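Local coordinates for calcium uptake protein 2, mitochondrial (Homo sapiens, PDB 6LB7), which binds calcium through an EF-hand loop and probably helps to regulate calcium uptake into mitochondria, at residues L81-Y84 / T85-L88; M107-D111 / G112-I116; W224-V227 / R228-S232; P268-L271 / A272-K275. One frame throughout, in Å; residues are numbered along the deposited sequence.

From the N terminus, interaction 1 comes first, where the loop after helix 72-76 turns into helix 84-94. Interaction 2 spans the end of helix 99-108 and the first part of the calcium loop, which includes strand 115-116. Interaction 3 lies on the far side of the chain's centre from both, in the last turns of helix 220-230. Interaction 4 starts helix 271-282, about 21 Å from interaction 3 between centres. Each contact closes locally before the next opens, so none nest or cross. Helix 118-129 touches both interactions 1 and 2. Helix 288-298 touches both interactions 3 and 4, so each pair shares a neighbouring helix.

Interaction 1: residues L81-Y84 / T85-L88; sequences LISY and TEYL
Ser83 and Glu86 grip each other at the start of helix 84-94. Ser83 OG accepts from Glu86 N at 3.2 Å. In return, Ser83 N donates to Glu86 OE1 at 3.1 Å. This return bond is nearly straight, 170° at the hydrogen, and it meets the oxygen from above the carboxylate plane. Ser83 OG stands between its own backbone N and carbonyl carbon (chi1 71°), which brings it over the first turn. The Glu86 chain runs extended beyond CG to reach back to the loop. Ile82 CG2 packs against Glu86 CB at 3.8 Å. A water joins Glu86 OE1 to Leu81 O. Together the two reciprocal bonds form a capping box, with Ser83 as the N-cap. The regular helical bonds begin with Tyr87 N to Ser83 O at 2.8 Å.

One turn on, Leu88 lies over a face of the Tyr84 ring. Leu88 CG makes a CH-pi contact there, 4.2 Å from the ring centroid. Leu88 CD1 reaches Tyr84 CZ at 3.7 Å. Tyr87 comes in obliquely, its CD1 4.0 Å from Tyr84 CD1. An alanine in place of Tyr84 would remove the ring, and Leu88 is likely to lose the flat surface its CG rests on.

Further out, Lys11 makes a cation-pi contact with Tyr84, and Phe14 meets the same ring edge to face. Glu86 OE2 is bonded to Thr156 OG1, which fixes the other oxygen of the capping carboxylate.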
loop_
_atom_site.group_PDB
_atom_site.type_symbol
_atom_site.label_atom_id
_atom_site.label_comp_id
_atom_site.label_asym_id
_atom_site.label_seq_id
_atom_site.Cartn_x
_atom_site.Cartn_y
_atom_site.Cartn_z
ATOM N N LEU B 81 -14.287 25.582 15.809
ATOM C CA LEU B 81 -14.175 24.490 16.749
ATOM C C LEU B 81 -13.992 23.216 15.946
ATOM O O LEU B 81 -14.725 22.978 14.979
ATOM C CB LEU B 81 -15.427 24.472 17.644
ATOM C CG LEU B 81 -15.490 23.652 18.890
ATOM C CD1 LEU B 81 -16.753 23.805 19.529
ATOM C CD2 LEU B 81 -15.380 22.291 18.496
ATOM N N ILE B 82 -13.034 22.419 16.417
ATOM C CA ILE B 82 -12.603 21.198 15.750
ATOM C C ILE B 82 -12.478 20.119 16.813
ATOM O O ILE B 82 -11.747 20.293 17.798
ATOM C CB ILE B 82 -11.266 21.381 15.012
ATOM C CG1 ILE B 82 -11.362 22.473 13.935
ATOM C CG2 ILE B 82 -10.795 20.046 14.432
ATOM C CD1 ILE B 82 -9.993 22.851 13.319
ATOM N N SER B 83 -13.197 19.017 16.628
ATOM C CA SER B 83 -13.207 17.950 17.619
ATOM C C SER B 83 -12.008 17.035 17.412
ATOM O O SER B 83 -11.327 17.089 16.383
ATOM C CB SER B 83 -14.496 17.135 17.518
ATOM O OG SER B 83 -14.476 16.359 16.326
ATOM N N TYR B 84 -11.772 16.162 18.401
ATOM C CA TYR B 84 -10.672 15.198 18.307
ATOM C C TYR B 84 -10.813 14.316 17.070
ATOM O O TYR B 84 -9.835 14.064 16.354
ATOM C CB TYR B 84 -10.612 14.334 19.575
ATOM C CG TYR B 84 -9.524 13.295 19.511
ATOM C CD1 TYR B 84 -8.199 13.677 19.370
ATOM C CD2 TYR B 84 -9.812 11.936 19.569
ATOM C CE1 TYR B 84 -7.182 12.750 19.298
ATOM C CE2 TYR B 84 -8.787 10.987 19.498
ATOM C CZ TYR B 84 -7.474 11.410 19.365
ATOM O OH TYR B 84 -6.424 10.514 19.287
ATOM N N THR B 85 -12.027 13.825 16.819
ATOM C CA THR B 85 -12.328 13.047 15.617
ATOM C C THR B 85 -11.923 13.799 14.355
ATOM O O THR B 85 -11.265 13.254 13.455
ATOM C CB THR B 85 -13.831 12.740 15.577
ATOM O OG1 THR B 85 -14.181 11.858 16.657
ATOM C CG2 THR B 85 -14.226 12.118 14.251
ATOM N N GLU B 86 -12.315 15.065 14.279
ATOM C CA GLU B 86 -12.044 15.857 13.087
ATOM C C GLU B 86 -10.552 16.169 12.951
ATOM O O GLU B 86 -10.016 16.174 11.838
ATOM C CB GLU B 86 -12.891 17.125 13.145
ATOM C CG GLU B 86 -14.382 16.801 13.173
ATOM C CD GLU B 86 -15.246 18.034 13.378
ATOM O OE1 GLU B 86 -14.739 19.031 13.944
ATOM O OE2 GLU B 86 -16.434 17.999 12.979
ATOM N N TYR B 87 -9.869 16.398 14.072
ATOM C CA TYR B 87 -8.412 16.570 14.074
ATOM C C TYR B 87 -7.704 15.364 13.444
ATOM O O TYR B 87 -6.854 15.519 12.561
ATOM C CB TYR B 87 -7.952 16.829 15.524
ATOM C CG TYR B 87 -6.481 16.632 15.827
ATOM C CD1 TYR B 87 -6.042 15.518 16.539
ATOM C CD2 TYR B 87 -5.527 17.571 15.421
ATOM C CE1 TYR B 87 -4.677 15.344 16.833
ATOM C CE2 TYR B 87 -4.165 17.395 15.695
ATOM C CZ TYR B 87 -3.753 16.288 16.400
ATOM O OH TYR B 87 -2.421 16.122 16.685
ATOM N N LEU B 88 -8.073 14.146 13.851
ATOM C CA LEU B 88 -7.463 12.955 13.257
ATOM C C LEU B 88 -7.779 12.840 11.769
ATOM O O LEU B 88 -6.924 12.440 10.973
ATOM C CB LEU B 88 -7.934 11.695 13.983
ATOM C CG LEU B 88 -7.602 11.524 15.469
ATOM C CD1 LEU B 88 -8.017 10.116 15.888
ATOM C CD2 LEU B 88 -6.106 11.774 15.715
HETATM O O HOH W 1 -14.574 21.277 12.883
#

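Interaction 2: residues M107-D111 / G112-I116; sequences MLDTD and GNEMI. With CA (calcium ion), chain F.
Asp109, Asp111 and Asn113 belong to the calcium-binding loop of an EF-hand, and their side chains converge on one calcium ion. Asp109 OD1 binds the calcium at 2.2 Å. Asp111 OD2 lies 2.4 Å from the calcium, and Asn113 OD1 lies 2.5 Å from it. Met115 binds the calcium through its backbone O instead, at 2.3 Å, while its side chain starts out away from residues 107-111. A water adds a fifth oxygen. Glu120 completes the site with both carboxylate oxygens, giving seven ligand atoms.

With chi1 at 176°, the Asp109 carboxylate points away from its own N and reaches across the loop. Its two oxygens divide the work. While OD1 holds the metal, Asp109 OD2 accepts from Glu114 N at 2.8 Å, on its syn side but tilted 31° out of the carboxylate plane. Lys106 also forms a salt bridge to OD2. In the usual EF-hand numbering Asp109 is position 1 and Glu120 position 12. Glu114 is then position 6, commonly a glycine, and its positive phi suits that turn.

Asp111 OD2 is gripped twice, by calcium and by Asn113 N at 3.1 Å, a bond that comes from above the carboxylate plane. The Asp111 carboxylate and Asn113 amide planes stand 71° apart. Asn113 OD1 also accepts from Met115 N, an Asx turn, and Gly112 N bonds to Asp109 O in a type I turn. Asn113 ND2 is bonded to Glu117 OE2.

The buried side chains of Leu108 and Ile116 also meet: Ile116 CD1 packs on Leu108 CB at 3.7 Å. The backbone of Ile116 pairs with Leu171.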
loop_
_atom_site.group_PDB
_atom_site.type_symbol
_atom_site.label_atom_id
_atom_site.label_comp_id
_atom_site.label_asym_id
_atom_site.label_seq_id
_atom_site.Cartn_x
_atom_site.Cartn_y
_atom_site.Cartn_z
ATOM N N MET B 107 -14.757 6.061 0.928
ATOM C CA MET B 107 -14.800 5.337 2.204
ATOM C C MET B 107 -15.920 5.860 3.090
ATOM O O MET B 107 -16.566 5.090 3.809
ATOM C CB MET B 107 -13.457 5.450 2.944
ATOM C CG MET B 107 -12.356 4.552 2.411
ATOM S SD MET B 107 -12.781 2.812 2.598
ATOM C CE MET B 107 -12.713 2.628 4.376
ATOM N N LEU B 108 -16.160 7.169 3.053
ATOM C CA LEU B 108 -17.181 7.802 3.871
ATOM C C LEU B 108 -18.580 7.728 3.261
ATOM O O LEU B 108 -19.566 7.767 4.001
ATOM C CB LEU B 108 -16.811 9.270 4.116
ATOM C CG LEU B 108 -15.638 9.591 5.046
ATOM C CD1 LEU B 108 -15.241 11.061 4.941
ATOM C CD2 LEU B 108 -15.998 9.252 6.482
ATOM N N ASP B 109 -18.688 7.643 1.932
ATOM C CA ASP B 109 -19.977 7.597 1.223
ATOM C C ASP B 109 -20.453 6.147 1.157
ATOM O O ASP B 109 -20.399 5.477 0.122
ATOM C CB ASP B 109 -19.842 8.201 -0.174
ATOM C CG ASP B 109 -21.139 8.090 -1.008
ATOM O OD1 ASP B 109 -22.265 8.240 -0.472
ATOM O OD2 ASP B 109 -21.003 7.864 -2.224
ATOM N N THR B 110 -20.943 5.655 2.294
ATOM C CA THR B 110 -21.251 4.237 2.395
ATOM C C THR B 110 -22.531 3.835 1.667
ATOM O O THR B 110 -22.664 2.670 1.294
ATOM C CB THR B 110 -21.333 3.830 3.859
ATOM O OG1 THR B 110 -22.187 4.747 4.541
ATOM C CG2 THR B 110 -19.936 3.891 4.493
ATOM N N ASP B 111 -23.483 4.741 1.460
ATOM C CA ASP B 111 -24.606 4.305 0.633
ATOM C C ASP B 111 -24.313 4.428 -0.860
ATOM O O ASP B 111 -25.128 3.986 -1.675
ATOM C CB ASP B 111 -25.894 5.068 0.994
ATOM C CG ASP B 111 -25.848 6.529 0.629
ATOM O OD1 ASP B 111 -26.864 7.211 0.868
ATOM O OD2 ASP B 111 -24.816 7.015 0.121
ATOM N N GLY B 112 -23.180 5.024 -1.233
ATOM C CA GLY B 112 -22.796 5.076 -2.632
ATOM C C GLY B 112 -23.548 6.067 -3.497
ATOM O O GLY B 112 -23.479 5.959 -4.724
ATOM N N ASN B 113 -24.274 7.029 -2.911
ATOM C CA ASN B 113 -25.001 8.017 -3.707
ATOM C C ASN B 113 -24.130 9.207 -4.078
ATOM O O ASN B 113 -24.659 10.249 -4.483
ATOM C CB ASN B 113 -26.284 8.477 -2.988
ATOM C CG ASN B 113 -26.011 9.357 -1.769
ATOM O OD1 ASN B 113 -24.870 9.511 -1.333
ATOM N ND2 ASN B 113 -27.079 9.914 -1.196
ATOM N N GLU B 114 -22.802 9.073 -3.948
ATOM C CA GLU B 114 -21.828 10.046 -4.434
ATOM C C GLU B 114 -21.899 11.369 -3.698
ATOM O O GLU B 114 -21.434 12.392 -4.200
ATOM C CB GLU B 114 -21.986 10.277 -5.942
ATOM C CG GLU B 114 -22.057 9.005 -6.741
ATOM C CD GLU B 114 -20.741 8.244 -6.763
ATOM O OE1 GLU B 114 -19.737 8.751 -6.221
ATOM O OE2 GLU B 114 -20.708 7.135 -7.336
ATOM N N MET B 115 -22.486 11.368 -2.510
ATOM C CA MET B 115 -22.573 12.537 -1.667
ATOM C C MET B 115 -22.353 12.082 -0.238
ATOM O O MET B 115 -22.849 11.028 0.174
ATOM C CB MET B 115 -23.936 13.232 -1.789
ATOM C CG MET B 115 -24.344 13.558 -3.185
ATOM S SD MET B 115 -26.107 13.667 -3.448
ATOM C CE MET B 115 -26.610 14.406 -2.021
ATOM N N ILE B 116 -21.619 12.857 0.528
ATOM C CA ILE B 116 -21.446 12.541 1.927
ATOM C C ILE B 116 -22.462 13.337 2.718
ATOM O O ILE B 116 -22.588 14.557 2.552
ATOM C CB ILE B 116 -20.019 12.838 2.395
ATOM C CG1 ILE B 116 -19.044 11.862 1.731
ATOM C CG2 ILE B 116 -19.974 12.740 3.916
ATOM C CD1 ILE B 116 -17.604 12.225 1.990
HETATM CA CA CA F . -23.808 9.078 0.877
HETATM O O HOH W 2 -26.129 9.747 1.879
#

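Interaction 3: residues W224-V227 / R228-S232; sequences WKNV and REKLS
The backbone closes the last regular turns of helix 220-230 with three bonds of the i to i+4 kind: Arg228 N to Trp224 O, Glu229 N to Lys225 O, and Lys230 N to Asn226 O. Lys225 and Glu229 lie one turn apart and form a salt bridge. Lys225 NZ sits 2.6 Å from Glu229 OE1. Lys225 NZ is also 2.8 Å from Glu229 OE2, and both oxygens use their syn lone pairs. The Lys225 chain is straight until its last bond, where a bend (chi4 50°) turns NZ into the fork of the carboxylate. Such an i to i+4 lysine-glutamate pair is a common feature of the exposed face of a helix.

The Lys230 chain runs extended alongside Asn226 and brings NZ to its amide oxygen. Lys230 NZ donates to Asn226 OD1 at 2.7 Å, from above the amide carbonyl plane. Asn226 ND2 is bonded to Ile297 O, so this buried amide joins the end of its helix to helix 288-298. An alanine here would probably leave Ile297 O without its donor and the Lys230 ammonium free to turn.

Arg228 folds back along the helix. One face of its guanidinium rests over Trp224 O and Lys225 CA.

The helix ends after Lys230. Leu231 CD1 still packs on Val227 CG1 at 3.9 Å. A water donates to both Val227 O and Leu231 O. Helix 204-211 covers Val227 and Leu231 through Ala208.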
loop_
_atom_site.group_PDB
_atom_site.type_symbol
_atom_site.label_atom_id
_atom_site.label_comp_id
_atom_site.label_asym_id
_atom_site.label_seq_id
_atom_site.Cartn_x
_atom_site.Cartn_y
_atom_site.Cartn_z
ATOM N N TRP B 224 23.313 19.127 9.999
ATOM C CA TRP B 224 23.393 20.555 10.264
ATOM C C TRP B 224 24.765 21.123 9.944
ATOM O O TRP B 224 24.873 22.292 9.555
ATOM C CB TRP B 224 23.015 20.842 11.716
ATOM C CG TRP B 224 21.529 20.879 11.889
ATOM C CD1 TRP B 224 20.746 19.943 12.503
ATOM C CD2 TRP B 224 20.642 21.895 11.406
ATOM N NE1 TRP B 224 19.421 20.323 12.440
ATOM C CE2 TRP B 224 19.336 21.522 11.776
ATOM C CE3 TRP B 224 20.829 23.089 10.700
ATOM C CZ2 TRP B 224 18.221 22.304 11.468
ATOM C CZ3 TRP B 224 19.722 23.864 10.396
ATOM C CH2 TRP B 224 18.440 23.469 10.781
ATOM N N LYS B 225 25.823 20.334 10.117
ATOM C CA LYS B 225 27.129 20.803 9.669
ATOM C C LYS B 225 27.114 21.059 8.165
ATOM O O LYS B 225 27.635 22.074 7.696
ATOM C CB LYS B 225 28.215 19.798 10.058
ATOM C CG LYS B 225 29.626 20.245 9.733
ATOM C CD LYS B 225 30.664 19.271 10.265
ATOM C CE LYS B 225 32.072 19.641 9.771
ATOM N NZ LYS B 225 32.421 21.083 9.994
ATOM N N ASN B 226 26.476 20.166 7.399
ATOM C CA ASN B 226 26.381 20.357 5.954
ATOM C C ASN B 226 25.549 21.580 5.608
ATOM O O ASN B 226 25.858 22.288 4.644
ATOM C CB ASN B 226 25.787 19.115 5.290
ATOM C CG ASN B 226 26.755 17.952 5.271
ATOM O OD1 ASN B 226 27.954 18.147 5.376
ATOM N ND2 ASN B 226 26.239 16.742 5.128
ATOM N N VAL B 227 24.471 21.827 6.359
ATOM C CA VAL B 227 23.662 23.017 6.112
ATOM C C VAL B 227 24.512 24.269 6.266
ATOM O O VAL B 227 24.519 25.151 5.399
ATOM C CB VAL B 227 22.442 23.061 7.051
ATOM C CG1 VAL B 227 21.729 24.407 6.912
ATOM C CG2 VAL B 227 21.472 21.913 6.769
ATOM N N ARG B 228 25.262 24.355 7.371
ATOM C CA ARG B 228 25.978 25.585 7.685
ATOM C C ARG B 228 27.132 25.825 6.730
ATOM O O ARG B 228 27.429 26.978 6.402
ATOM C CB ARG B 228 26.499 25.551 9.122
ATOM C CG ARG B 228 25.427 25.452 10.188
ATOM C CD ARG B 228 26.019 25.688 11.574
ATOM N NE ARG B 228 27.175 24.831 11.853
ATOM C CZ ARG B 228 27.120 23.672 12.512
ATOM N NH1 ARG B 228 25.965 23.208 12.973
ATOM N NH2 ARG B 228 28.231 22.974 12.709
ATOM N N GLU B 229 27.779 24.759 6.256
ATOM C CA GLU B 229 29.028 24.897 5.528
ATOM C C GLU B 229 28.924 24.654 4.028
ATOM O O GLU B 229 29.757 25.179 3.285
ATOM C CB GLU B 229 30.080 23.950 6.124
ATOM C CG GLU B 229 30.473 24.347 7.546
ATOM C CD GLU B 229 31.250 23.275 8.279
ATOM O OE1 GLU B 229 31.415 23.415 9.516
ATOM O OE2 GLU B 229 31.689 22.295 7.631
ATOM N N LYS B 230 27.929 23.902 3.551
ATOM C CA LYS B 230 27.859 23.576 2.133
ATOM C C LYS B 230 26.690 24.211 1.405
ATOM O O LYS B 230 26.629 24.119 0.174
ATOM C CB LYS B 230 27.799 22.060 1.934
ATOM C CG LYS B 230 28.933 21.335 2.606
ATOM C CD LYS B 230 28.734 19.839 2.559
ATOM C CE LYS B 230 29.951 19.106 3.099
ATOM N NZ LYS B 230 29.640 17.653 3.283
ATOM N N LEU B 231 25.765 24.846 2.109
ATOM C CA LEU B 231 24.623 25.453 1.441
ATOM C C LEU B 231 25.046 26.831 0.981
ATOM O O LEU B 231 25.101 27.779 1.770
ATOM C CB LEU B 231 23.400 25.508 2.349
ATOM C CG LEU B 231 22.728 24.151 2.437
ATOM C CD1 LEU B 231 21.335 24.284 3.040
ATOM C CD2 LEU B 231 22.675 23.520 1.054
ATOM N N SER B 232 25.361 26.927 -0.305
ATOM C CA SER B 232 25.672 28.206 -0.912
ATOM C C SER B 232 24.525 29.186 -0.696
ATOM O O SER B 232 23.402 28.812 -0.333
ATOM C CB SER B 232 25.930 28.026 -2.406
ATOM O OG SER B 232 26.645 26.821 -2.631
HETATM O O HOH W 3 24.593 27.802 4.356
#

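Interaction 4: residues P268-L271 / A272-K275; sequences PVRL and AEFK
Arg270 is the N-cap of helix 271-282, and Glu273 reaches back to it from the first turn. Arg270 N donates to Glu273 OE2 at 2.9 Å. The oxygen is met on its anti side, 21° out of the carboxylate plane. A bend in the Glu273 chain (chi2 72°) brings the carboxylate round to this N-H. Its other oxygen, OE1, forms a salt bridge with Arg267. The helix then starts with Phe274 N bonded to Arg270 O at 2.9 Å and Lys275 N to Leu271 O at 2.8 Å.

Val269 CG1 packs beside Glu273 CB, 4.0 Å away. Leu271 CD1 presses tightly on the Lys275 chain, 3.4 Å from Lys275 CE. Phe274 meets Phe255 edge to face. Val269 pairs through its backbone with Leu306 of the loop before helix 308-320, consistent with the loop-to-loop pairing of two EF-hand-like units.

The glutamate bond matches the return half of a capping box, but the arginine side chain at the N-cap offers no acceptor for the helix N-H groups. A carboxylate near these N-H groups would probably be favoured by the helix dipole.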
loop_
_atom_site.group_PDB
_atom_site.type_symbol
_atom_site.label_atom_id
_atom_site.label_comp_id
_atom_site.label_asym_id
_atom_site.label_seq_id
_atom_site.Cartn_x
_atom_site.Cartn_y
_atom_site.Cartn_z
ATOM N N PRO B 268 24.610 3.194 -7.187
ATOM C CA PRO B 268 24.594 4.377 -6.324
ATOM C C PRO B 268 23.557 5.378 -6.813
ATOM O O PRO B 268 23.338 5.544 -8.018
ATOM C CB PRO B 268 26.020 4.929 -6.446
ATOM C CG PRO B 268 26.837 3.791 -6.988
ATOM C CD PRO B 268 25.903 3.011 -7.862
ATOM N N VAL B 269 22.916 6.046 -5.859
ATOM C CA VAL B 269 21.864 7.008 -6.164
ATOM C C VAL B 269 22.547 8.359 -6.349
ATOM O O VAL B 269 22.720 9.139 -5.409
ATOM C CB VAL B 269 20.795 7.042 -5.079
ATOM C CG1 VAL B 269 19.694 8.014 -5.475
ATOM C CG2 VAL B 269 20.245 5.665 -4.892
ATOM N N ARG B 270 22.956 8.633 -7.577
ATOM C CA ARG B 270 23.411 9.963 -7.910
ATOM C C ARG B 270 22.229 10.772 -8.405
ATOM O O ARG B 270 21.078 10.322 -8.412
ATOM C CB ARG B 270 24.518 9.934 -8.961
ATOM C CG ARG B 270 25.833 9.445 -8.443
ATOM C CD ARG B 270 26.880 9.493 -9.533
ATOM N NE ARG B 270 27.693 8.289 -9.470
ATOM C CZ ARG B 270 28.665 8.092 -8.588
ATOM N NH1 ARG B 270 28.972 9.023 -7.693
ATOM N NH2 ARG B 270 29.336 6.948 -8.606
ATOM N N LEU B 271 22.527 11.969 -8.876
ATOM C CA LEU B 271 21.439 12.882 -9.160
ATOM C C LEU B 271 20.533 12.331 -10.256
ATOM O O LEU B 271 19.304 12.411 -10.146
ATOM C CB LEU B 271 22.031 14.247 -9.500
ATOM C CG LEU B 271 21.221 15.436 -9.782
ATOM C CD1 LEU B 271 20.622 15.262 -11.012
ATOM C CD2 LEU B 271 20.173 15.715 -8.769
ATOM N N ALA B 272 21.096 11.677 -11.289
ATOM C CA ALA B 272 20.262 11.089 -12.335
ATOM C C ALA B 272 19.355 9.981 -11.794
ATOM O O ALA B 272 18.212 9.834 -12.246
ATOM C CB ALA B 272 21.130 10.542 -13.474
ATOM N N GLU B 273 19.851 9.167 -10.862
ATOM C CA GLU B 273 18.992 8.145 -10.265
ATOM C C GLU B 273 17.886 8.791 -9.442
ATOM O O GLU B 273 16.716 8.395 -9.523
ATOM C CB GLU B 273 19.806 7.193 -9.386
ATOM C CG GLU B 273 20.635 6.177 -10.161
ATOM C CD GLU B 273 21.812 6.818 -10.852
ATOM O OE1 GLU B 273 22.149 6.370 -11.967
ATOM O OE2 GLU B 273 22.388 7.777 -10.282
ATOM N N PHE B 274 18.249 9.785 -8.638
ATOM C CA PHE B 274 17.269 10.477 -7.813
ATOM C C PHE B 274 16.172 11.064 -8.679
ATOM O O PHE B 274 14.980 10.847 -8.427
ATOM C CB PHE B 274 17.983 11.557 -6.996
ATOM C CG PHE B 274 17.140 12.167 -5.904
ATOM C CD1 PHE B 274 17.122 11.622 -4.634
ATOM C CD2 PHE B 274 16.386 13.291 -6.149
ATOM C CE1 PHE B 274 16.351 12.197 -3.624
ATOM C CE2 PHE B 274 15.616 13.874 -5.145
ATOM C CZ PHE B 274 15.604 13.334 -3.891
ATOM N N LYS B 275 16.567 11.751 -9.757
ATOM C CA LYS B 275 15.611 12.351 -10.681
ATOM C C LYS B 275 14.642 11.318 -11.232
ATOM O O LYS B 275 13.427 11.550 -11.271
ATOM C CB LYS B 275 16.357 13.043 -11.830
ATOM C CG LYS B 275 16.965 14.399 -11.477
ATOM C CD LYS B 275 17.604 15.036 -12.714
ATOM C CE LYS B 275 17.806 16.533 -12.539
ATOM N NZ LYS B 275 18.534 17.135 -13.707
#